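PDB 6L6J: Oxidored_FMN domain-containing protein from [Pseudomonas] geniculata N1, which acts as 6-hydroxypseudooxynicotine amine oxidase (HisD) and carries bound FMN, a [4Fe-4S] cluster and ADP. Local coordinates for residues A146-W151 against V201-E206; D154-A159 against D213-T218; R244-L249 against K286-K291. All blocks are in the same frame, centred on the assembly; numbering follows the deposited sequence.

All three contacts join neighbouring helices on the outside of the FMN-binding TIM barrel. Contacts 1 and 2 are successive stations along one pair, helices 142-162 and 197-215, with centres 14 Å apart. Contact 3 joins helix 241-249, the next helix after 197-215, to the short helix 285-288 before the seventh strand; its centre lies 20 Å from that of contact 1 and 23 Å from that of contact 2. Contacts 1 and 3 meet directly, since Leu204 packs on Val245 and Leu249. The flavin site lies further off: the side chain of Ala156 is about 12 Å from that of Glu103, and that of Val246 about 11 Å from that of Arg224, both FMN-binding residues.

Contact 1: A146-W151 against V201-E206; sequences ADFRRW and VRLLRE. With SO4 (sulfate ion), chain F.
Arg149 and Glu206 bring the backbones closest, with their CA atoms 7.9 Å apart, where the helical segments 146-151 and 201-206 run in roughly the same direction at 34° with axes 11.3 Å apart. This spacing leaves room for long side chains to bridge the gap. On the buried side, Phe148 holds CG anti to its backbone nitrogen (chi1 160°), which carries the ring across to the other helix; its CE1 meets Leu203 CD1 at 3.8 Å. Leu178 of helix 177-182 touches both of these side chains and widens the apolar cluster. Towards the surface the contact turns ionic. Glu206 CB sits 4.0 Å above the Arg149 guanidinium plane, over its centre, and the carboxylate plane is turned 31° from the guanidinium plane. Arg149 NH1 lies 3.6 Å from Glu206 OE1, but this oxygen is well out of the guanidinium plane, so the attraction is between charges and no N-H is aimed at it. Stronger partners lie nearby: Arg149 NE forms a salt bridge with Asp210, and Glu206 OE1 is hydrogen-bonded to the hydroxyl of Tyr193. These are the helices that follow the third and fourth strands of the TIM barrel, side by side on its outer layer. A leucine in place of Arg149 would probably cost Asp210 its salt-bridge mate and Glu206 a nearby compensating charge. Elsewhere on segment 146-151, Arg150 and Trp151 grip a sulfate ion, probably from the crystallisation liquor: Arg150 NH1 donates to its O1 at 2.8 Å, and Trp151 NE1 reaches O3 at 3.2 Å from the ring edge, in plane. His64, which stacks on Trp151, also bonds to the sulfate through NE2.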
loop_
_atom_site.group_PDB
_atom_site.type_symbol
_atom_site.label_atom_id
_atom_site.label_comp_id
_atom_site.label_asym_id
_atom_site.label_seq_id
_atom_site.Cartn_x
_atom_site.Cartn_y
_atom_site.Cartn_z
ATOM N N ALA A 146 26.085 -17.464 18.293
ATOM C CA ALA A 146 25.800 -18.921 18.338
ATOM C C ALA A 146 24.319 -19.128 18.650
ATOM O O ALA A 146 23.718 -19.967 17.992
ATOM C CB ALA A 146 26.669 -19.618 19.357
ATOM N N ASP A 147 23.785 -18.376 19.616
ATOM C CA ASP A 147 22.359 -18.451 20.036
ATOM C C ASP A 147 21.453 -18.061 18.860
ATOM O O ASP A 147 20.414 -18.680 18.683
ATOM C CB ASP A 147 22.070 -17.581 21.263
ATOM C CG ASP A 147 22.659 -18.097 22.561
ATOM O OD1 ASP A 147 23.337 -19.133 22.529
ATOM O OD2 ASP A 147 22.439 -17.450 23.600
ATOM N N PHE A 148 21.836 -17.059 18.083
ATOM C CA PHE A 148 21.024 -16.511 16.965
ATOM C C PHE A 148 20.852 -17.590 15.878
ATOM O O PHE A 148 19.734 -17.718 15.309
ATOM C CB PHE A 148 21.650 -15.209 16.451
ATOM C CG PHE A 148 21.228 -14.811 15.061
ATOM C CD1 PHE A 148 21.823 -15.378 13.951
ATOM C CD2 PHE A 148 20.246 -13.853 14.858
ATOM C CE1 PHE A 148 21.447 -14.994 12.675
ATOM C CE2 PHE A 148 19.872 -13.466 13.583
ATOM C CZ PHE A 148 20.473 -14.042 12.497
ATOM N N ARG A 149 21.924 -18.331 15.581
ATOM C CA ARG A 149 21.903 -19.422 14.580
ATOM C C ARG A 149 21.024 -20.565 15.091
ATOM O O ARG A 149 20.237 -21.098 14.294
ATOM C CB ARG A 149 23.331 -19.875 14.295
ATOM C CG ARG A 149 24.146 -18.853 13.518
ATOM C CD ARG A 149 25.595 -19.266 13.464
ATOM N NE ARG A 149 25.779 -20.558 12.819
ATOM C CZ ARG A 149 26.945 -21.186 12.712
ATOM N NH1 ARG A 149 28.037 -20.659 13.234
ATOM N NH2 ARG A 149 27.020 -22.339 12.080
ATOM N N ARG A 150 21.131 -20.892 16.381
ATOM C CA ARG A 150 20.219 -21.841 17.066
ATOM C C ARG A 150 18.785 -21.379 16.773
ATOM O O ARG A 150 18.046 -22.184 16.194
ATOM C CB ARG A 150 20.577 -21.951 18.552
ATOM C CG ARG A 150 19.745 -22.940 19.362
ATOM C CD ARG A 150 20.212 -23.038 20.817
ATOM N NE ARG A 150 20.329 -21.749 21.517
ATOM C CZ ARG A 150 19.348 -21.152 22.190
ATOM N NH1 ARG A 150 18.148 -21.701 22.262
ATOM N NH2 ARG A 150 19.560 -19.992 22.786
ATOM N N TRP A 151 18.441 -20.114 17.052
ATOM C CA TRP A 151 17.064 -19.566 16.879
ATOM C C TRP A 151 16.598 -19.775 15.439
ATOM O O TRP A 151 15.438 -20.149 15.240
ATOM C CB TRP A 151 16.942 -18.074 17.242
ATOM C CG TRP A 151 17.458 -17.669 18.586
ATOM C CD1 TRP A 151 17.547 -18.437 19.712
ATOM C CD2 TRP A 151 17.941 -16.365 18.952
ATOM N NE1 TRP A 151 18.086 -17.704 20.743
ATOM C CE2 TRP A 151 18.340 -16.431 20.304
ATOM C CE3 TRP A 151 18.077 -15.153 18.275
ATOM C CZ2 TRP A 151 18.877 -15.337 20.978
ATOM C CZ3 TRP A 151 18.647 -14.083 18.927
ATOM C CH2 TRP A 151 19.037 -14.174 20.262
ATOM N N VAL A 201 29.772 -10.812 5.532
ATOM C CA VAL A 201 28.797 -11.746 4.896
ATOM C C VAL A 201 28.703 -13.055 5.702
ATOM O O VAL A 201 27.746 -13.794 5.473
ATOM C CB VAL A 201 29.159 -12.006 3.423
ATOM C CG1 VAL A 201 30.154 -13.152 3.269
ATOM C CG2 VAL A 201 27.906 -12.253 2.588
ATOM N N ARG A 202 29.648 -13.317 6.604
ATOM C CA ARG A 202 29.782 -14.591 7.367
ATOM C C ARG A 202 28.445 -14.975 8.026
ATOM O O ARG A 202 28.078 -16.184 8.007
ATOM C CB ARG A 202 30.880 -14.462 8.433
ATOM C CG ARG A 202 31.101 -15.725 9.260
ATOM C CD ARG A 202 32.294 -15.665 10.211
ATOM N NE ARG A 202 33.447 -15.020 9.600
ATOM C CZ ARG A 202 34.187 -15.547 8.625
ATOM N NH1 ARG A 202 33.921 -16.754 8.154
ATOM N NH2 ARG A 202 35.191 -14.858 8.109
ATOM N N LEU A 203 27.741 -14.020 8.632
ATOM C CA LEU A 203 26.536 -14.374 9.410
ATOM C C LEU A 203 25.448 -14.849 8.442
ATOM O O LEU A 203 24.787 -15.866 8.759
ATOM C CB LEU A 203 26.067 -13.193 10.251
ATOM C CG LEU A 203 24.948 -13.510 11.236
ATOM C CD1 LEU A 203 25.159 -14.864 11.904
ATOM C CD2 LEU A 203 24.831 -12.426 12.288
ATOM N N LEU A 204 25.287 -14.152 7.311
ATOM C CA LEU A 204 24.306 -14.505 6.251
ATOM C C LEU A 204 24.626 -15.895 5.685
ATOM O O LEU A 204 23.680 -16.678 5.528
ATOM C CB LEU A 204 24.307 -13.457 5.131
ATOM C CG LEU A 204 23.438 -13.829 3.925
ATOM C CD1 LEU A 204 21.989 -14.052 4.341
ATOM C CD2 LEU A 204 23.516 -12.785 2.843
ATOM N N ARG A 205 25.890 -16.172 5.356
ATOM C CA ARG A 205 26.344 -17.490 4.821
ATOM C C ARG A 205 26.092 -18.571 5.883
ATOM O O ARG A 205 25.385 -19.532 5.582
ATOM C CB ARG A 205 27.812 -17.406 4.365
ATOM C CG ARG A 205 28.600 -18.711 4.389
ATOM C CD ARG A 205 30.098 -18.492 4.228
ATOM N NE ARG A 205 30.455 -18.297 2.824
ATOM C CZ ARG A 205 31.198 -17.301 2.326
ATOM N NH1 ARG A 205 31.716 -16.364 3.112
ATOM N NH2 ARG A 205 31.432 -17.254 1.027
ATOM N N GLU A 206 26.643 -18.414 7.085
ATOM C CA GLU A 206 26.545 -19.409 8.197
ATOM C C GLU A 206 25.076 -19.723 8.538
ATOM O O GLU A 206 24.775 -20.863 8.859
ATOM C CB GLU A 206 27.251 -18.884 9.449
ATOM C CG GLU A 206 28.762 -18.900 9.359
ATOM C CD GLU A 206 29.430 -18.442 10.639
ATOM O OE1 GLU A 206 28.799 -17.681 11.394
ATOM O OE2 GLU A 206 30.573 -18.865 10.885
HETATM S S SO4 F . 16.898 -18.754 24.287
HETATM O O1 SO4 F . 16.437 -19.761 23.370
HETATM O O2 SO4 F . 16.935 -19.301 25.634
HETATM O O3 SO4 F . 18.216 -18.317 23.881
HETATM O O4 SO4 F . 15.986 -17.635 24.263
#

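Contact 2: D154-A159 against D213-T218; sequences DAALRA and DAVGDT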
loop_
_atom_site.group_PDB
_atom_site.type_symbol
_atom_site.label_atom_id
_atom_site.label_comp_id
_atom_site.label_asym_id
_atom_site.label_seq_id
_atom_site.Cartn_x
_atom_site.Cartn_y
_atom_site.Cartn_z
ATOM N N ASP A 154 16.199 -23.555 14.529
ATOM C CA ASP A 154 15.052 -24.084 15.328
ATOM C C ASP A 154 13.711 -23.552 14.794
ATOM O O ASP A 154 12.763 -24.337 14.678
ATOM C CB ASP A 154 15.206 -23.784 16.824
ATOM C CG ASP A 154 16.192 -24.705 17.521
ATOM O OD1 ASP A 154 16.628 -25.681 16.890
ATOM O OD2 ASP A 154 16.517 -24.451 18.682
ATOM N N ALA A 155 13.630 -22.267 14.485
ATOM C CA ALA A 155 12.458 -21.663 13.810
ATOM C C ALA A 155 12.239 -22.318 12.432
ATOM O O ALA A 155 11.055 -22.427 12.030
ATOM C CB ALA A 155 12.630 -20.166 13.683
ATOM N N ALA A 156 13.310 -22.698 11.715
ATOM C CA ALA A 156 13.210 -23.377 10.397
ATOM C C ALA A 156 12.578 -24.753 10.611
ATOM O O ALA A 156 11.617 -25.067 9.871
ATOM C CB ALA A 156 14.545 -23.486 9.719
ATOM N N LEU A 157 13.056 -25.500 11.624
ATOM C CA LEU A 157 12.496 -26.822 12.023
ATOM C C LEU A 157 11.005 -26.673 12.348
ATOM O O LEU A 157 10.217 -27.449 11.777
ATOM C CB LEU A 157 13.306 -27.425 13.175
ATOM C CG LEU A 157 14.692 -27.939 12.759
ATOM C CD1 LEU A 157 15.591 -28.204 13.960
ATOM C CD2 LEU A 157 14.581 -29.185 11.897
ATOM N N ARG A 158 10.624 -25.682 13.153
ATOM C CA ARG A 158 9.208 -25.435 13.527
ATOM C C ARG A 158 8.374 -25.203 12.259
ATOM O O ARG A 158 7.230 -25.739 12.185
ATOM C CB ARG A 158 9.083 -24.243 14.476
ATOM C CG ARG A 158 9.599 -24.494 15.887
ATOM C CD ARG A 158 9.234 -23.366 16.852
ATOM N NE ARG A 158 9.949 -23.512 18.116
ATOM C CZ ARG A 158 11.170 -23.029 18.364
ATOM N NH1 ARG A 158 11.821 -22.310 17.461
ATOM N NH2 ARG A 158 11.739 -23.270 19.527
ATOM N N ALA A 159 8.908 -24.453 11.298
ATOM C CA ALA A 159 8.223 -24.131 10.022
ATOM C C ALA A 159 7.978 -25.413 9.211
ATOM O O ALA A 159 6.906 -25.522 8.616
ATOM C CB ALA A 159 9.024 -23.117 9.239
ATOM N N ASP A 213 20.757 -27.178 5.981
ATOM C CA ASP A 213 21.060 -28.484 6.632
ATOM C C ASP A 213 19.835 -28.896 7.448
ATOM O O ASP A 213 19.499 -30.077 7.454
ATOM C CB ASP A 213 22.343 -28.435 7.473
ATOM C CG ASP A 213 23.559 -27.898 6.714
ATOM O OD1 ASP A 213 23.573 -27.995 5.435
ATOM O OD2 ASP A 213 24.479 -27.347 7.392
ATOM N N ALA A 214 19.169 -27.929 8.071
ATOM C CA ALA A 214 18.006 -28.151 8.959
ATOM C C ALA A 214 16.820 -28.739 8.170
ATOM O O ALA A 214 16.305 -29.777 8.603
ATOM C CB ALA A 214 17.651 -26.863 9.662
ATOM N N VAL A 215 16.384 -28.105 7.076
ATOM C CA VAL A 215 15.047 -28.381 6.458
ATOM C C VAL A 215 15.136 -28.586 4.938
ATOM O O VAL A 215 14.052 -28.666 4.317
ATOM C CB VAL A 215 14.051 -27.243 6.767
ATOM C CG1 VAL A 215 14.051 -26.884 8.239
ATOM C CG2 VAL A 215 14.290 -26.000 5.924
ATOM N N GLY A 216 16.344 -28.688 4.364
ATOM C CA GLY A 216 16.595 -28.581 2.911
ATOM C C GLY A 216 16.151 -29.799 2.107
ATOM O O GLY A 216 15.968 -29.642 0.889
ATOM N N ASP A 217 16.024 -30.972 2.740
ATOM C CA ASP A 217 15.639 -32.252 2.073
ATOM C C ASP A 217 14.251 -32.085 1.434
ATOM O O ASP A 217 14.106 -32.482 0.273
ATOM C CB ASP A 217 15.720 -33.463 3.017
ATOM C CG ASP A 217 15.239 -33.241 4.456
ATOM O OD1 ASP A 217 14.873 -32.086 4.810
ATOM O OD2 ASP A 217 15.241 -34.236 5.231
ATOM N N THR A 218 13.296 -31.472 2.140
ATOM C CA THR A 218 11.850 -31.397 1.759
ATOM C C THR A 218 11.340 -29.948 1.608
ATOM O O THR A 218 10.313 -29.758 0.926
ATOM C CB THR A 218 10.995 -32.127 2.805
ATOM O OG1 THR A 218 11.276 -31.561 4.090
ATOM C CG2 THR A 218 11.248 -33.618 2.809
#
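Ala214 is the first residue of 213-218 to meet the 154-159 helix. Its CB faces Leu157, whose CG is 4.4 Å away, while Leu157 CD2 comes within 3.8 Å of the Ala214 carbonyl oxygen, so that the leucine's branched end lies beside both the methyl group and the backbone of the alanine. Val215, next in line, makes the closer approach, and its CA is 6.3 Å from that of Leu157, the shortest such separation here. The valine places CG1 beside its own backbone nitrogen, anti to the carbonyl carbon (chi1 -48°), and this branch does the touching: CG1 is 3.7 Å from Ala156 CB and 3.4 Å from Ala156 O. It also lies 3.8 Å from Leu157 N and 4.4 Å from Leu157 CD2. One methyl group thus rests against the small side chain of Ala156 and the peptide link that follows it. No hydrogen bond passes between the segments; the contact is apolar and modest, burying 166 Å². Past Gly216 the chain turns away, and Asp217 OD1 receives a weak bond from Thr218 N. Thr218 OG1 still ties this end back to helix 142-162 through a hydrogen bond with Lys160 NZ. Both helices belong to the outer layer of the TIM barrel, flanking strand 166-171 in sequence. Behind the contact, Ala156 and Ala159 rest on Val167 of that strand, while Ala155 and Ala159 lie against Leu104 and Val102, respectively, of strand 99-105.

Contact 3: R244-L249 against K286-K291; sequences RVVEAL and KKVTSK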
loop_
_atom_site.group_PDB
_atom_site.type_symbol
_atom_site.label_atom_id
_atom_site.label_comp_id
_atom_site.label_asym_id
_atom_site.label_seq_id
_atom_site.Cartn_x
_atom_site.Cartn_y
_atom_site.Cartn_z
ATOM N N ARG A 244 28.389 -8.766 -4.875
ATOM C CA ARG A 244 29.339 -9.670 -4.172
ATOM C C ARG A 244 28.567 -10.735 -3.402
ATOM O O ARG A 244 28.965 -11.895 -3.497
ATOM C CB ARG A 244 30.277 -8.914 -3.234
ATOM C CG ARG A 244 31.605 -8.515 -3.865
ATOM C CD ARG A 244 32.621 -8.024 -2.845
ATOM N NE ARG A 244 32.737 -6.574 -2.878
ATOM C CZ ARG A 244 33.612 -5.906 -3.624
ATOM N NH1 ARG A 244 33.621 -4.582 -3.592
ATOM N NH2 ARG A 244 34.471 -6.557 -4.400
ATOM N N VAL A 245 27.517 -10.367 -2.658
ATOM C CA VAL A 245 26.769 -11.348 -1.809
ATOM C C VAL A 245 26.260 -12.453 -2.738
ATOM O O VAL A 245 26.502 -13.651 -2.446
ATOM C CB VAL A 245 25.630 -10.720 -0.981
ATOM C CG1 VAL A 245 24.673 -11.771 -0.435
ATOM C CG2 VAL A 245 26.161 -9.852 0.164
ATOM N N VAL A 246 25.599 -12.073 -3.829
ATOM C CA VAL A 246 25.092 -13.072 -4.810
ATOM C C VAL A 246 26.297 -13.926 -5.241
ATOM O O VAL A 246 26.348 -15.104 -4.861
ATOM C CB VAL A 246 24.351 -12.427 -5.993
ATOM C CG1 VAL A 246 23.916 -13.466 -6.999
ATOM C CG2 VAL A 246 23.140 -11.637 -5.534
ATOM N N GLU A 247 27.276 -13.349 -5.930
ATOM C CA GLU A 247 28.468 -14.106 -6.397
ATOM C C GLU A 247 28.869 -15.141 -5.345
ATOM O O GLU A 247 28.904 -16.315 -5.683
ATOM C CB GLU A 247 29.613 -13.162 -6.746
ATOM C CG GLU A 247 29.623 -12.822 -8.226
ATOM C CD GLU A 247 30.520 -11.668 -8.598
ATOM O OE1 GLU A 247 31.372 -11.300 -7.757
ATOM O OE2 GLU A 247 30.334 -11.132 -9.702
ATOM N N ALA A 248 29.107 -14.718 -4.107
ATOM C CA ALA A 248 29.602 -15.565 -2.993
ATOM C C ALA A 248 28.648 -16.732 -2.680
ATOM O O ALA A 248 29.135 -17.806 -2.292
ATOM C CB ALA A 248 29.818 -14.708 -1.770
ATOM N N LEU A 249 27.337 -16.539 -2.820
ATOM C CA LEU A 249 26.313 -17.536 -2.392
ATOM C C LEU A 249 25.422 -17.975 -3.567
ATOM O O LEU A 249 24.357 -18.552 -3.298
ATOM C CB LEU A 249 25.456 -16.895 -1.293
ATOM C CG LEU A 249 26.218 -16.310 -0.113
ATOM C CD1 LEU A 249 25.287 -15.482 0.747
ATOM C CD2 LEU A 249 26.874 -17.414 0.710
ATOM N N LYS A 286 20.220 -12.985 -12.617
ATOM C CA LYS A 286 20.077 -14.241 -13.418
ATOM C C LYS A 286 21.368 -14.584 -14.182
ATOM O O LYS A 286 21.546 -15.755 -14.497
ATOM C CB LYS A 286 18.870 -14.192 -14.360
ATOM C CG LYS A 286 17.603 -14.777 -13.749
ATOM C CD LYS A 286 16.470 -15.026 -14.726
ATOM C CE LYS A 286 16.710 -16.199 -15.647
ATOM N NZ LYS A 286 17.013 -17.439 -14.891
ATOM N N LYS A 287 22.257 -13.624 -14.443
ATOM C CA LYS A 287 23.585 -13.887 -15.063
ATOM C C LYS A 287 24.525 -14.575 -14.059
ATOM O O LYS A 287 25.465 -15.228 -14.521
ATOM C CB LYS A 287 24.186 -12.589 -15.609
ATOM C CG LYS A 287 23.341 -11.891 -16.673
ATOM C CD LYS A 287 23.920 -11.936 -18.082
ATOM C CE LYS A 287 23.940 -13.312 -18.727
ATOM N NZ LYS A 287 23.895 -13.211 -20.206
ATOM N N VAL A 288 24.285 -14.461 -12.749
ATOM C CA VAL A 288 25.234 -14.952 -11.702
ATOM C C VAL A 288 24.808 -16.323 -11.171
ATOM O O VAL A 288 25.710 -17.162 -10.940
ATOM C CB VAL A 288 25.378 -13.949 -10.542
ATOM C CG1 VAL A 288 26.281 -14.501 -9.449
ATOM C CG2 VAL A 288 25.884 -12.585 -11.031
ATOM N N THR A 289 23.506 -16.515 -10.938
ATOM C CA THR A 289 22.909 -17.744 -10.335
ATOM C C THR A 289 22.202 -18.565 -11.418
ATOM O O THR A 289 21.543 -17.976 -12.288
ATOM C CB THR A 289 21.924 -17.437 -9.189
ATOM O OG1 THR A 289 21.463 -18.686 -8.661
ATOM C CG2 THR A 289 20.721 -16.609 -9.598
ATOM N N SER A 290 22.310 -19.888 -11.329
ATOM C CA SER A 290 21.518 -20.853 -12.140
ATOM C C SER A 290 20.131 -21.061 -11.496
ATOM O O SER A 290 19.283 -21.691 -12.133
ATOM C CB SER A 290 22.277 -22.164 -12.323
ATOM O OG SER A 290 22.494 -22.820 -11.076
ATOM N N LYS A 291 19.915 -20.520 -10.293
ATOM C CA LYS A 291 18.710 -20.742 -9.458
ATOM C C LYS A 291 17.561 -19.842 -9.904
ATOM O O LYS A 291 17.763 -18.767 -10.460
ATOM C CB LYS A 291 19.039 -20.462 -7.991
ATOM C CG LYS A 291 20.171 -21.302 -7.415
ATOM C CD LYS A 291 19.843 -22.794 -7.357
ATOM C CE LYS A 291 20.966 -23.613 -6.766
ATOM N NZ LYS A 291 20.527 -24.987 -6.452
#
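A small valine-to-valine contact, with Val246 meeting Val288, joins helix 241-249 to the short helix 285-288 on the outside of the barrel and buries 140 Å². In both residues CG1 stands anti to the backbone nitrogen (chi1 177° in each), and these two branches meet, Val246 CG1 to Val288 CG1 at 3.6 Å. The side chains cross at a slant, and Val246 CG1 also lies 3.9 Å from Val288 CB. Val288 CG1 has a second neighbour in Glu247, being 3.8 Å from Glu247 CA and 3.9 Å from Glu247 CG. The CB of this glutamate points away from the other segment; it is CA and CG that touch the valine. Helix 241-249 follows the fifth strand of the TIM barrel and the short helix 285-288 precedes the seventh, so the contact spans the sixth strand, 255-261, on which both Leu249 and Thr289 pack through Trp256. Beyond Val288 the chain leaves its short, loosely formed helix in an ST turn, in which Thr289 OG1 accepts a hydrogen bond from Lys291 N at 2.9 Å. The same hydroxyl is hydrogen-bonded to Ala250 O and Asp251 OD1, two acceptors for its single proton. Asp251, which with Ala250 directly follows Leu249, also accepts a hydrogen bond at OD1 from Ser290 N.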